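Local coordinates for protein deacetylase EF_0837 (Enterococcus faecalis, PDB 2ICS) that hydrolyses acetyl-(R)-mandelate in vitro as a zinc-dependent esterase, though with very low efficiency, and belongs to the metallo-dependent hydrolase superfamily, at residues T210-N214 / G263-A267; I220-D226 / H254-T258; V241-G247 / A266-D272. One frame throughout, in Å; residues are numbered along the deposited sequence.

Overall arrangement
The chain of this TIM barrel hydrolase leaves strand 208-210 at a zinc-binding histidine, folds out through the hairpin of strands 221-222 and 227-228, and returns along strand 241-243. Helix 253-261 follows, and then the extended run up to D272. Interaction 1 closes the longest of the three loops, joining the exit of strand 208-210 to the chain behind helix 253-261. Interaction 2 nests inside it and sets the hairpin on that helix. Interaction 3 ends on the same run as interaction 1, sharing A266 and A267, and crosses interaction 2 along the sequence. F213 touches residues of both other contacts, while one water bridges the zincs of interactions 1 and 3.

Interaction 1. Residues T210-N214 / G263-A267; sequences THCFN and GMKAA. With ZN (zinc ion), chain C.
C212 and F213 make a buried, apolar contact with M264 and A266, joining the loop just beyond strand 208-210 to the chain that follows helix 253-261. The methyl group of A266 is the common target: F213 CE2 lies 3.9 Å from A266 CB, and C212 SG reaches the same CB from 4.1 Å. With chi1 of 67°, the sulfur of C212 sits between its own backbone N and carbonyl carbon, a rotation that also brings SG over the centre of the F213 ring, 3.8 Å above its plane. The phenyl group therefore has a sulfur on one face and a selenium at its edge, for M264, a selenomethionine, places SE near the ring plane at 4.4 Å from F213 CE1. I244 and residues of helix 253-261 add further packing to this ring. In the TIM barrel of this superfamily, metal ligands sit at the C-terminal ends of the strands, and H211 follows that pattern directly after strand 208-210. It opens a type I turn, in which N214 N donates to H211 O over 3.1 Å, and its NE2 binds a zinc ion at 2.2 Å. G245 O accepts from H211 ND1, while T210 CG2 lies 3.9 Å above the ring plane, so ND1 is held by a hydrogen bond and one face of the imidazole is covered by a methyl. At the far end of the contact, G263 terminates helix 253-261 in a Schellman motif with positive phi, and the backbone N of A266 is hydrogen-bonded to the hydroxyl of Y298.

Interaction 2. Residues I220-D226 / H254-T258; sequences ILDQATD and HVAET
H254 and D226 meet almost flat, imidazole and carboxylate planes only 19° apart, and the bond between them is nearly straight. H254 NE2 donates to D226 OD1 over 2.8 Å at an N-H...O angle of 171°, in the ring plane and on the syn lone pair of the oxygen. Next to this polar pair, the side chain of L221 crosses those of H254 and T258 at about a right angle and gives one methyl to each: L221 CD2 comes within 3.6 Å of H254 CD2, and L221 CD1 within 3.7 Å of T258 CG2. The hydroxyl of T258 turns the other way, beside its backbone N (chi1 -64°), which lets OG1 donate to H254 O and places it 3.5 Å above the plane of the H254 ring, toward the rim. A water donates to both T258 OG1 and D226 OD2, giving the second carboxylate oxygen a link to the helix. Deeper in, I220 CG1 packs against V255 CG1 at 3.9 Å. The arrangement is that of a short beta hairpin, strands 221-222 and 227-228 with an Asx turn begun by D222, laid on the side of helix 253-261 and fastened near its tip by a histidine-carboxylate hydrogen bond.

Interaction 3. Residues V241-G247 / A266-D272; sequences VFDIGHG and AASISTD. With ZN (zinc ion), chain B.
S270 OG is gripped by two bonds: it donates to D243 OD2 at 2.6 Å and accepts the backbone N-H of G245 at 2.7 Å. The setting is the closing region of the TIM barrel, where 266-272 runs parallel to strand 241-243 and takes the place of the eighth strand, while the side chain of S270 also touches strand 51-61, the first of the barrel. The carboxylate of D243, carried across to the other run with CG anti to the backbone N (chi1 -178°), meets two serines. S268 OG donates to the anti lone pair of D243 OD1, whereas S270 OG meets OD2 from 36° above the carboxylate plane. OD2 also has T210 OG1 as a partner, so this buried aspartate links three neighbouring runs of the barrel.

Backbone bonds carry the pairing along its length. F242 O accepts from both A267 N and S268 N, and I244 N returns a bond of 3.0 Å to S268 O. Farther on, H246 N donates to S270 O, and G247 N to T271 O at 2.7 Å. The end of the I244 side chain, CD1, lies 3.6 Å from A266 CB; at the start of the pairing, V241 CG1 presses tightly on A267 CB at 3.5 Å. The run ends at D272, which shares its zinc ion with H60, H62 and the carboxylated K154: its OD1 binds the metal at 2.2 Å, while OD2 rests 3.3 Å from G247 CA.

Interaction 1. Residues T210-N214 / G263-A267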
ATOM      1  N   THR A 210      -5.677  -7.332   3.466  1.00 17.60           N
ATOM      2  CA  THR A 210      -4.827  -6.388   4.182  1.00 18.10           C
ATOM      3  C   THR A 210      -4.852  -6.696   5.690  1.00 19.75           C
ATOM      4  O   THR A 210      -5.739  -7.411   6.167  1.00 19.07           O
ATOM      5  CB  THR A 210      -5.237  -4.915   3.855  1.00 19.54           C
ATOM      6  OG1 THR A 210      -4.184  -4.019   4.238  1.00 18.82           O
ATOM      7  CG2 THR A 210      -6.527  -4.538   4.552  1.00 18.57           C
ATOM      8  N   HIS A 211      -3.863  -6.185   6.425  1.00 18.33           N
ATOM      9  CA  HIS A 211      -3.724  -6.449   7.861  1.00 18.05           C
ATOM     10  C   HIS A 211      -3.364  -7.926   8.037  1.00 17.39           C
ATOM     11  O   HIS A 211      -3.636  -8.531   9.077  1.00 18.41           O
ATOM     12  CB  HIS A 211      -5.029  -6.179   8.622  1.00 18.17           C
ATOM     13  CG  HIS A 211      -5.562  -4.794   8.453  1.00 21.09           C
ATOM     14  ND1 HIS A 211      -4.774  -3.667   8.369  1.00 19.82           N
ATOM     15  CD2 HIS A 211      -6.843  -4.352   8.416  1.00 18.40           C
ATOM     16  CE1 HIS A 211      -5.582  -2.605   8.290  1.00 22.09           C
ATOM     17  NE2 HIS A 211      -6.847  -2.972   8.314  1.00 21.90           N
ATOM     18  N   CYS A 212      -2.741  -8.502   7.016  1.00 19.84           N
ATOM     19  CA  CYS A 212      -2.394  -9.921   7.022  1.00 19.91           C
ATOM     20  C   CYS A 212      -1.650 -10.458   8.246  1.00 20.96           C
ATOM     21  O   CYS A 212      -1.870 -11.602   8.638  1.00 20.30           O
ATOM     22  CB  CYS A 212      -1.624 -10.277   5.745  1.00 18.77           C
ATOM     23  SG  CYS A 212       0.026  -9.540   5.578  1.00 21.52           S
ATOM     24  N   PHE A 213      -0.767  -9.660   8.844  1.00 20.96           N
ATOM     25  CA  PHE A 213      -0.038 -10.129  10.015  1.00 20.47           C
ATOM     26  C   PHE A 213      -0.504  -9.493  11.319  1.00 21.85           C
ATOM     27  O   PHE A 213       0.313  -9.200  12.190  1.00 22.61           O
ATOM     28  CB  PHE A 213       1.473  -9.907   9.852  1.00 20.00           C
ATOM     29  CG  PHE A 213       2.094 -10.682   8.710  1.00 20.68           C
ATOM     30  CD1 PHE A 213       1.548 -11.892   8.279  1.00 20.41           C
ATOM     31  CD2 PHE A 213       3.235 -10.199   8.072  1.00 19.56           C
ATOM     32  CE1 PHE A 213       2.126 -12.609   7.229  1.00 19.24           C
ATOM     33  CE2 PHE A 213       3.823 -10.906   7.023  1.00 17.38           C
ATOM     34  CZ  PHE A 213       3.271 -12.112   6.599  1.00 19.35           C
ATOM     35  N   ASN A 214      -1.810  -9.278  11.467  1.00 23.16           N
ATOM     36  CA  ASN A 214      -2.308  -8.696  12.706  1.00 24.20           C
ATOM     37  C   ASN A 214      -2.224  -9.770  13.791  1.00 25.93           C
ATOM     38  O   ASN A 214      -2.280 -10.966  13.494  1.00 25.27           O
ATOM     39  CB  ASN A 214      -3.749  -8.186  12.547  1.00 22.33           C
ATOM     40  CG  ASN A 214      -4.765  -9.305  12.409  1.00 25.60           C
ATOM     41  OD1 ASN A 214      -5.390  -9.471  11.352  1.00 28.15           O
ATOM     42  ND2 ASN A 214      -4.949 -10.072  13.476  1.00 19.23           N
ATOM     43  N   GLY A 263       8.081 -19.941   5.998  1.00 30.50           N
ATOM     44  CA  GLY A 263       8.264 -19.674   4.583  1.00 29.85           C
ATOM     45  C   GLY A 263       7.209 -18.785   3.958  1.00 30.29           C
ATOM     46  O   GLY A 263       7.071 -18.744   2.736  1.00 31.01           O
HETATM   47  N   MSE A 264       6.467 -18.064   4.790  1.00 29.34           N
HETATM   48  CA  MSE A 264       5.416 -17.177   4.302  1.00 28.21           C
HETATM   49  C   MSE A 264       5.833 -15.708   4.393  1.00 26.38           C
HETATM   50  O   MSE A 264       6.296 -15.255   5.438  1.00 24.95           O
HETATM   51  CB  MSE A 264       4.138 -17.404   5.116  1.00 30.22           C
HETATM   52  CG  MSE A 264       2.965 -16.519   4.719  1.00 33.06           C
HETATM   53 SE   MSE A 264       1.471 -16.722   5.943  1.00 41.59          SE
HETATM   54  CE  MSE A 264       0.561 -18.213   5.089  1.00 33.51           C
ATOM     55  N   LYS A 265       5.662 -14.974   3.296  1.00 26.14           N
ATOM     56  CA  LYS A 265       6.006 -13.552   3.235  1.00 25.30           C
ATOM     57  C   LYS A 265       4.840 -12.750   2.664  1.00 24.90           C
ATOM     58  O   LYS A 265       4.070 -13.259   1.844  1.00 22.21           O
ATOM     59  CB  LYS A 265       7.232 -13.326   2.338  1.00 25.17           C
ATOM     60  CG  LYS A 265       8.502 -14.007   2.812  1.00 29.21           C
ATOM     61  CD  LYS A 265       9.669 -13.748   1.859  1.00 30.85           C
ATOM     62  CE  LYS A 265      10.933 -14.446   2.359  1.00 33.43           C
ATOM     63  NZ  LYS A 265      12.112 -14.234   1.476  1.00 36.12           N
ATOM     64  N   ALA A 266       4.711 -11.496   3.092  1.00 23.21           N
ATOM     65  CA  ALA A 266       3.645 -10.649   2.578  1.00 23.06           C
ATOM     66  C   ALA A 266       3.978 -10.302   1.126  1.00 22.39           C
ATOM     67  O   ALA A 266       5.146 -10.146   0.765  1.00 22.97           O
ATOM     68  CB  ALA A 266       3.526  -9.376   3.414  1.00 22.38           C
ATOM     69  N   ALA A 267       2.951 -10.187   0.297  1.00 21.50           N
ATOM     70  CA  ALA A 267       3.141  -9.857  -1.109  1.00 21.97           C
ATOM     71  C   ALA A 267       3.436  -8.371  -1.267  1.00 23.40           C
ATOM     72  O   ALA A 267       4.198  -7.963  -2.149  1.00 22.71           O
ATOM     73  CB  ALA A 267       1.893 -10.228  -1.904  1.00 21.57           C
TER
HETATM   74 ZN    ZN C 401      -8.552  -1.605   8.167  1.00 30.14          ZN
HETATM   75  O   HOH W   1      -7.037   0.039   8.197  1.00 23.22           O

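Interaction 2. Residues I220-D226 / H254-T258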
ATOM      1  N   ILE A 220      -4.172 -14.798  11.404  1.00 25.13           N
ATOM      2  CA  ILE A 220      -3.643 -16.022  10.793  1.00 24.22           C
ATOM      3  C   ILE A 220      -2.805 -16.928  11.706  1.00 25.43           C
ATOM      4  O   ILE A 220      -2.537 -18.078  11.357  1.00 26.80           O
ATOM      5  CB  ILE A 220      -2.797 -15.705   9.539  1.00 23.45           C
ATOM      6  CG1 ILE A 220      -1.507 -14.989   9.943  1.00 21.92           C
ATOM      7  CG2 ILE A 220      -3.604 -14.861   8.569  1.00 21.62           C
ATOM      8  CD1 ILE A 220      -0.547 -14.784   8.783  1.00 20.83           C
ATOM      9  N   LEU A 221      -2.381 -16.425  12.860  1.00 24.31           N
ATOM     10  CA  LEU A 221      -1.593 -17.256  13.763  1.00 28.17           C
ATOM     11  C   LEU A 221      -2.478 -17.963  14.788  1.00 29.80           C
ATOM     12  O   LEU A 221      -3.360 -17.349  15.385  1.00 29.63           O
ATOM     13  CB  LEU A 221      -0.540 -16.422  14.502  1.00 26.72           C
ATOM     14  CG  LEU A 221       0.330 -17.203  15.499  1.00 28.32           C
ATOM     15  CD1 LEU A 221       1.248 -18.154  14.743  1.00 29.27           C
ATOM     16  CD2 LEU A 221       1.155 -16.248  16.339  1.00 26.13           C
ATOM     17  N   ASP A 222      -2.257 -19.263  14.968  1.00 31.96           N
ATOM     18  CA  ASP A 222      -3.014 -20.024  15.956  1.00 34.75           C
ATOM     19  C   ASP A 222      -2.209 -19.851  17.237  1.00 36.46           C
ATOM     20  O   ASP A 222      -1.142 -20.449  17.397  1.00 35.71           O
ATOM     21  CB  ASP A 222      -3.073 -21.507  15.583  1.00 35.98           C
ATOM     22  CG  ASP A 222      -4.048 -22.294  16.457  1.00 39.75           C
ATOM     23  OD1 ASP A 222      -4.023 -22.119  17.696  1.00 39.90           O
ATOM     24  OD2 ASP A 222      -4.837 -23.095  15.904  1.00 41.69           O
ATOM     25  N   GLN A 223      -2.711 -19.020  18.141  1.00 38.13           N
ATOM     26  CA  GLN A 223      -2.011 -18.750  19.388  1.00 43.02           C
ATOM     27  C   GLN A 223      -1.811 -19.983  20.265  1.00 43.41           C
ATOM     28  O   GLN A 223      -0.893 -20.021  21.086  1.00 43.80           O
ATOM     29  CB  GLN A 223      -2.755 -17.668  20.173  1.00 45.37           C
ATOM     30  CG  GLN A 223      -2.849 -16.340  19.438  1.00 50.14           C
ATOM     31  CD  GLN A 223      -3.675 -15.313  20.191  1.00 52.53           C
ATOM     32  OE1 GLN A 223      -4.836 -15.560  20.524  1.00 54.68           O
ATOM     33  NE2 GLN A 223      -3.082 -14.156  20.460  1.00 53.72           N
ATOM     34  N   ALA A 224      -2.661 -20.989  20.081  1.00 42.14           N
ATOM     35  CA  ALA A 224      -2.583 -22.213  20.871  1.00 42.37           C
ATOM     36  C   ALA A 224      -1.410 -23.112  20.488  1.00 42.50           C
ATOM     37  O   ALA A 224      -0.769 -23.707  21.354  1.00 43.15           O
ATOM     38  CB  ALA A 224      -3.889 -22.992  20.753  1.00 40.70           C
ATOM     39  N   THR A 225      -1.135 -23.213  19.192  1.00 41.00           N
ATOM     40  CA  THR A 225      -0.047 -24.055  18.715  1.00 40.13           C
ATOM     41  C   THR A 225       1.140 -23.224  18.235  1.00 40.91           C
ATOM     42  O   THR A 225       2.212 -23.757  17.942  1.00 38.86           O
ATOM     43  CB  THR A 225      -0.522 -24.961  17.563  1.00 39.73           C
ATOM     44  OG1 THR A 225      -0.904 -24.155  16.443  1.00 39.38           O
ATOM     45  CG2 THR A 225      -1.718 -25.793  18.007  1.00 38.84           C
ATOM     46  N   ASP A 226       0.937 -21.912  18.162  1.00 41.51           N
ATOM     47  CA  ASP A 226       1.974 -20.995  17.716  1.00 41.89           C
ATOM     48  C   ASP A 226       2.355 -21.318  16.275  1.00 41.10           C
ATOM     49  O   ASP A 226       3.514 -21.199  15.879  1.00 41.17           O
ATOM     50  CB  ASP A 226       3.197 -21.101  18.631  1.00 45.53           C
ATOM     51  CG  ASP A 226       4.063 -19.854  18.593  1.00 48.29           C
ATOM     52  OD1 ASP A 226       3.510 -18.745  18.764  1.00 50.14           O
ATOM     53  OD2 ASP A 226       5.290 -19.982  18.402  1.00 50.00           O
ATOM     54  N   HIS A 254       5.648 -10.844  16.090  1.00 27.40           N
ATOM     55  CA  HIS A 254       5.663 -12.284  16.296  1.00 28.01           C
ATOM     56  C   HIS A 254       4.981 -13.029  15.153  1.00 28.08           C
ATOM     57  O   HIS A 254       5.471 -14.062  14.689  1.00 27.59           O
ATOM     58  CB  HIS A 254       4.989 -12.646  17.617  1.00 29.56           C
ATOM     59  CG  HIS A 254       5.050 -14.107  17.931  1.00 30.85           C
ATOM     60  ND1 HIS A 254       6.239 -14.767  18.152  1.00 30.98           N
ATOM     61  CD2 HIS A 254       4.078 -15.048  17.993  1.00 30.41           C
ATOM     62  CE1 HIS A 254       5.998 -16.054  18.333  1.00 32.56           C
ATOM     63  NE2 HIS A 254       4.694 -16.250  18.240  1.00 32.43           N
ATOM     64  N   VAL A 255       3.855 -12.496  14.691  1.00 27.32           N
ATOM     65  CA  VAL A 255       3.118 -13.128  13.607  1.00 25.61           C
ATOM     66  C   VAL A 255       3.924 -13.139  12.305  1.00 26.61           C
ATOM     67  O   VAL A 255       3.999 -14.164  11.619  1.00 25.15           O
ATOM     68  CB  VAL A 255       1.768 -12.417  13.384  1.00 25.47           C
ATOM     69  CG1 VAL A 255       1.041 -13.028  12.197  1.00 21.54           C
ATOM     70  CG2 VAL A 255       0.911 -12.535  14.648  1.00 26.38           C
ATOM     71  N   ALA A 256       4.525 -11.998  11.977  1.00 25.57           N
ATOM     72  CA  ALA A 256       5.333 -11.862  10.765  1.00 25.46           C
ATOM     73  C   ALA A 256       6.559 -12.762  10.825  1.00 25.20           C
ATOM     74  O   ALA A 256       6.948 -13.370   9.821  1.00 25.53           O
ATOM     75  CB  ALA A 256       5.768 -10.398  10.582  1.00 21.05           C
ATOM     76  N   GLU A 257       7.172 -12.838  12.003  1.00 25.66           N
ATOM     77  CA  GLU A 257       8.355 -13.664  12.193  1.00 25.67           C
ATOM     78  C   GLU A 257       7.984 -15.131  12.093  1.00 26.13           C
ATOM     79  O   GLU A 257       8.689 -15.911  11.456  1.00 25.65           O
ATOM     80  CB  GLU A 257       9.002 -13.369  13.549  1.00 26.21           C
ATOM     81  CG  GLU A 257       9.502 -11.934  13.680  1.00 28.07           C
ATOM     82  CD  GLU A 257       9.910 -11.572  15.096  1.00 30.80           C
ATOM     83  OE1 GLU A 257       9.269 -12.067  16.050  1.00 29.54           O
ATOM     84  OE2 GLU A 257      10.860 -10.775  15.256  1.00 33.58           O
ATOM     85  N   THR A 258       6.874 -15.512  12.717  1.00 27.33           N
ATOM     86  CA  THR A 258       6.436 -16.900  12.664  1.00 27.83           C
ATOM     87  C   THR A 258       6.157 -17.276  11.220  1.00 28.12           C
ATOM     88  O   THR A 258       6.581 -18.333  10.752  1.00 30.95           O
ATOM     89  CB  THR A 258       5.167 -17.124  13.498  1.00 27.90           C
ATOM     90  OG1 THR A 258       5.456 -16.863  14.873  1.00 29.15           O
ATOM     91  CG2 THR A 258       4.678 -18.561  13.355  1.00 28.32           C
TER
HETATM   92  O   HOH W   2       6.718 -18.927  16.271  1.00 58.34           O

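Interaction 3. Residues V241-G247 / A266-D272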
ATOM      1  N   VAL A 241      -3.681 -12.242  -2.148  1.00 24.86           N
ATOM      2  CA  VAL A 241      -2.561 -11.335  -1.891  1.00 22.55           C
ATOM      3  C   VAL A 241      -2.512 -10.781  -0.462  1.00 22.43           C
ATOM      4  O   VAL A 241      -3.387 -10.026  -0.044  1.00 21.62           O
ATOM      5  CB  VAL A 241      -2.591 -10.161  -2.891  1.00 22.74           C
ATOM      6  CG1 VAL A 241      -1.354  -9.282  -2.718  1.00 23.69           C
ATOM      7  CG2 VAL A 241      -2.667 -10.700  -4.314  1.00 21.50           C
ATOM      8  N   PHE A 242      -1.477 -11.163   0.281  1.00 21.96           N
ATOM      9  CA  PHE A 242      -1.304 -10.709   1.657  1.00 22.01           C
ATOM     10  C   PHE A 242      -0.661  -9.321   1.697  1.00 22.12           C
ATOM     11  O   PHE A 242       0.485  -9.137   1.279  1.00 22.69           O
ATOM     12  CB  PHE A 242      -0.445 -11.707   2.434  1.00 21.06           C
ATOM     13  CG  PHE A 242      -1.189 -12.944   2.880  1.00 21.37           C
ATOM     14  CD1 PHE A 242      -2.160 -13.530   2.071  1.00 22.73           C
ATOM     15  CD2 PHE A 242      -0.894 -13.542   4.103  1.00 21.99           C
ATOM     16  CE1 PHE A 242      -2.825 -14.691   2.474  1.00 20.60           C
ATOM     17  CE2 PHE A 242      -1.554 -14.706   4.515  1.00 21.25           C
ATOM     18  CZ  PHE A 242      -2.519 -15.280   3.701  1.00 19.92           C
ATOM     19  N   ASP A 243      -1.413  -8.348   2.200  1.00 20.80           N
ATOM     20  CA  ASP A 243      -0.950  -6.964   2.290  1.00 20.86           C
ATOM     21  C   ASP A 243      -0.794  -6.610   3.769  1.00 18.30           C
ATOM     22  O   ASP A 243      -1.675  -6.908   4.571  1.00 17.53           O
ATOM     23  CB  ASP A 243      -1.987  -6.054   1.617  1.00 20.25           C
ATOM     24  CG  ASP A 243      -1.591  -4.591   1.620  1.00 22.71           C
ATOM     25  OD1 ASP A 243      -0.669  -4.200   0.866  1.00 24.27           O
ATOM     26  OD2 ASP A 243      -2.218  -3.826   2.380  1.00 22.55           O
ATOM     27  N   ILE A 244       0.319  -5.977   4.123  1.00 19.97           N
ATOM     28  CA  ILE A 244       0.594  -5.599   5.512  1.00 19.79           C
ATOM     29  C   ILE A 244      -0.428  -4.660   6.173  1.00 21.12           C
ATOM     30  O   ILE A 244      -1.003  -5.006   7.202  1.00 23.57           O
ATOM     31  CB  ILE A 244       2.001  -4.954   5.653  1.00 20.05           C
ATOM     32  CG1 ILE A 244       3.090  -5.973   5.301  1.00 20.14           C
ATOM     33  CG2 ILE A 244       2.214  -4.460   7.090  1.00 18.77           C
ATOM     34  CD1 ILE A 244       3.166  -7.154   6.252  1.00 19.60           C
ATOM     35  N   GLY A 245      -0.644  -3.478   5.598  1.00 22.02           N
ATOM     36  CA  GLY A 245      -1.581  -2.526   6.182  1.00 20.12           C
ATOM     37  C   GLY A 245      -1.334  -2.370   7.678  1.00 20.06           C
ATOM     38  O   GLY A 245      -2.260  -2.493   8.476  1.00 19.99           O
ATOM     39  N   HIS A 246      -0.085  -2.084   8.050  1.00 21.03           N
ATOM     40  CA  HIS A 246       0.330  -1.956   9.453  1.00 20.58           C
ATOM     41  C   HIS A 246      -0.720  -1.382  10.393  1.00 22.07           C
ATOM     42  O   HIS A 246      -1.206  -2.078  11.288  1.00 21.11           O
ATOM     43  CB  HIS A 246       1.611  -1.127   9.566  1.00 19.57           C
ATOM     44  CG  HIS A 246       2.265  -1.216  10.914  1.00 19.45           C
ATOM     45  ND1 HIS A 246       1.627  -0.833  12.075  1.00 17.11           N
ATOM     46  CD2 HIS A 246       3.488  -1.664  11.287  1.00 15.92           C
ATOM     47  CE1 HIS A 246       2.430  -1.042  13.105  1.00 19.24           C
ATOM     48  NE2 HIS A 246       3.565  -1.545  12.656  1.00 18.70           N
ATOM     49  N   GLY A 247      -1.054  -0.109  10.203  1.00 22.06           N
ATOM     50  CA  GLY A 247      -2.063   0.515  11.036  1.00 21.87           C
ATOM     51  C   GLY A 247      -1.754   0.579  12.522  1.00 22.76           C
ATOM     52  O   GLY A 247      -0.717   0.116  12.998  1.00 22.84           O
ATOM     53  N   ALA A 266       4.711 -11.496   3.092  1.00 23.21           N
ATOM     54  CA  ALA A 266       3.645 -10.649   2.578  1.00 23.06           C
ATOM     55  C   ALA A 266       3.978 -10.302   1.126  1.00 22.39           C
ATOM     56  O   ALA A 266       5.146 -10.146   0.765  1.00 22.97           O
ATOM     57  CB  ALA A 266       3.526  -9.376   3.414  1.00 22.38           C
ATOM     58  N   ALA A 267       2.951 -10.187   0.297  1.00 21.50           N
ATOM     59  CA  ALA A 267       3.141  -9.857  -1.109  1.00 21.97           C
ATOM     60  C   ALA A 267       3.436  -8.371  -1.267  1.00 23.40           C
ATOM     61  O   ALA A 267       4.198  -7.963  -2.149  1.00 22.71           O
ATOM     62  CB  ALA A 267       1.893 -10.228  -1.904  1.00 21.57           C
ATOM     63  N   SER A 268       2.814  -7.563  -0.414  1.00 20.74           N
ATOM     64  CA  SER A 268       3.008  -6.123  -0.462  1.00 21.09           C
ATOM     65  C   SER A 268       3.034  -5.517   0.935  1.00 21.22           C
ATOM     66  O   SER A 268       2.362  -5.994   1.860  1.00 18.52           O
ATOM     67  CB  SER A 268       1.904  -5.459  -1.301  1.00 21.16           C
ATOM     68  OG  SER A 268       0.610  -5.844  -0.867  1.00 20.59           O
ATOM     69  N   ILE A 269       3.824  -4.459   1.066  1.00 19.68           N
ATOM     70  CA  ILE A 269       3.989  -3.752   2.320  1.00 20.03           C
ATOM     71  C   ILE A 269       3.281  -2.404   2.248  1.00 20.31           C
ATOM     72  O   ILE A 269       3.521  -1.613   1.336  1.00 21.72           O
ATOM     73  CB  ILE A 269       5.494  -3.553   2.616  1.00 21.33           C
ATOM     74  CG1 ILE A 269       6.152  -4.918   2.829  1.00 15.82           C
ATOM     75  CG2 ILE A 269       5.697  -2.668   3.843  1.00 19.21           C
ATOM     76  CD1 ILE A 269       7.652  -4.847   2.934  1.00 19.84           C
ATOM     77  N   SER A 270       2.390  -2.163   3.204  1.00 20.86           N
ATOM     78  CA  SER A 270       1.633  -0.914   3.269  1.00 19.77           C
ATOM     79  C   SER A 270       1.526  -0.462   4.722  1.00 19.56           C
ATOM     80  O   SER A 270       1.760  -1.242   5.647  1.00 19.28           O
ATOM     81  CB  SER A 270       0.240  -1.086   2.660  1.00 19.80           C
ATOM     82  OG  SER A 270      -0.473  -2.123   3.307  1.00 21.47           O
ATOM     83  N   THR A 271       1.121   0.788   4.916  1.00 19.35           N
ATOM     84  CA  THR A 271       1.057   1.386   6.243  1.00 19.74           C
ATOM     85  C   THR A 271      -0.269   1.519   6.976  1.00 20.37           C
ATOM     86  O   THR A 271      -0.282   1.507   8.209  1.00 19.49           O
ATOM     87  CB  THR A 271       1.618   2.807   6.193  1.00 19.67           C
ATOM     88  OG1 THR A 271       0.806   3.587   5.303  1.00 17.17           O
ATOM     89  CG2 THR A 271       3.060   2.802   5.688  1.00 18.99           C
ATOM     90  N   ASP A 272      -1.368   1.645   6.234  1.00 18.93           N
ATOM     91  CA  ASP A 272      -2.681   1.900   6.830  1.00 18.38           C
ATOM     92  C   ASP A 272      -2.471   3.117   7.727  1.00 18.63           C
ATOM     93  O   ASP A 272      -2.922   3.176   8.867  1.00 18.87           O
ATOM     94  CB  ASP A 272      -3.204   0.741   7.662  1.00 17.30           C
ATOM     95  CG  ASP A 272      -4.548   1.066   8.305  1.00 21.86           C
ATOM     96  OD1 ASP A 272      -5.293   1.882   7.727  1.00 19.36           O
ATOM     97  OD2 ASP A 272      -4.873   0.515   9.376  1.00 26.83           O
TER
HETATM   98 ZN    ZN B 400      -7.243   1.428   6.754  1.00 24.94          ZN
HETATM   99  O   HOH W   1      -7.037   0.039   8.197  1.00 23.22           O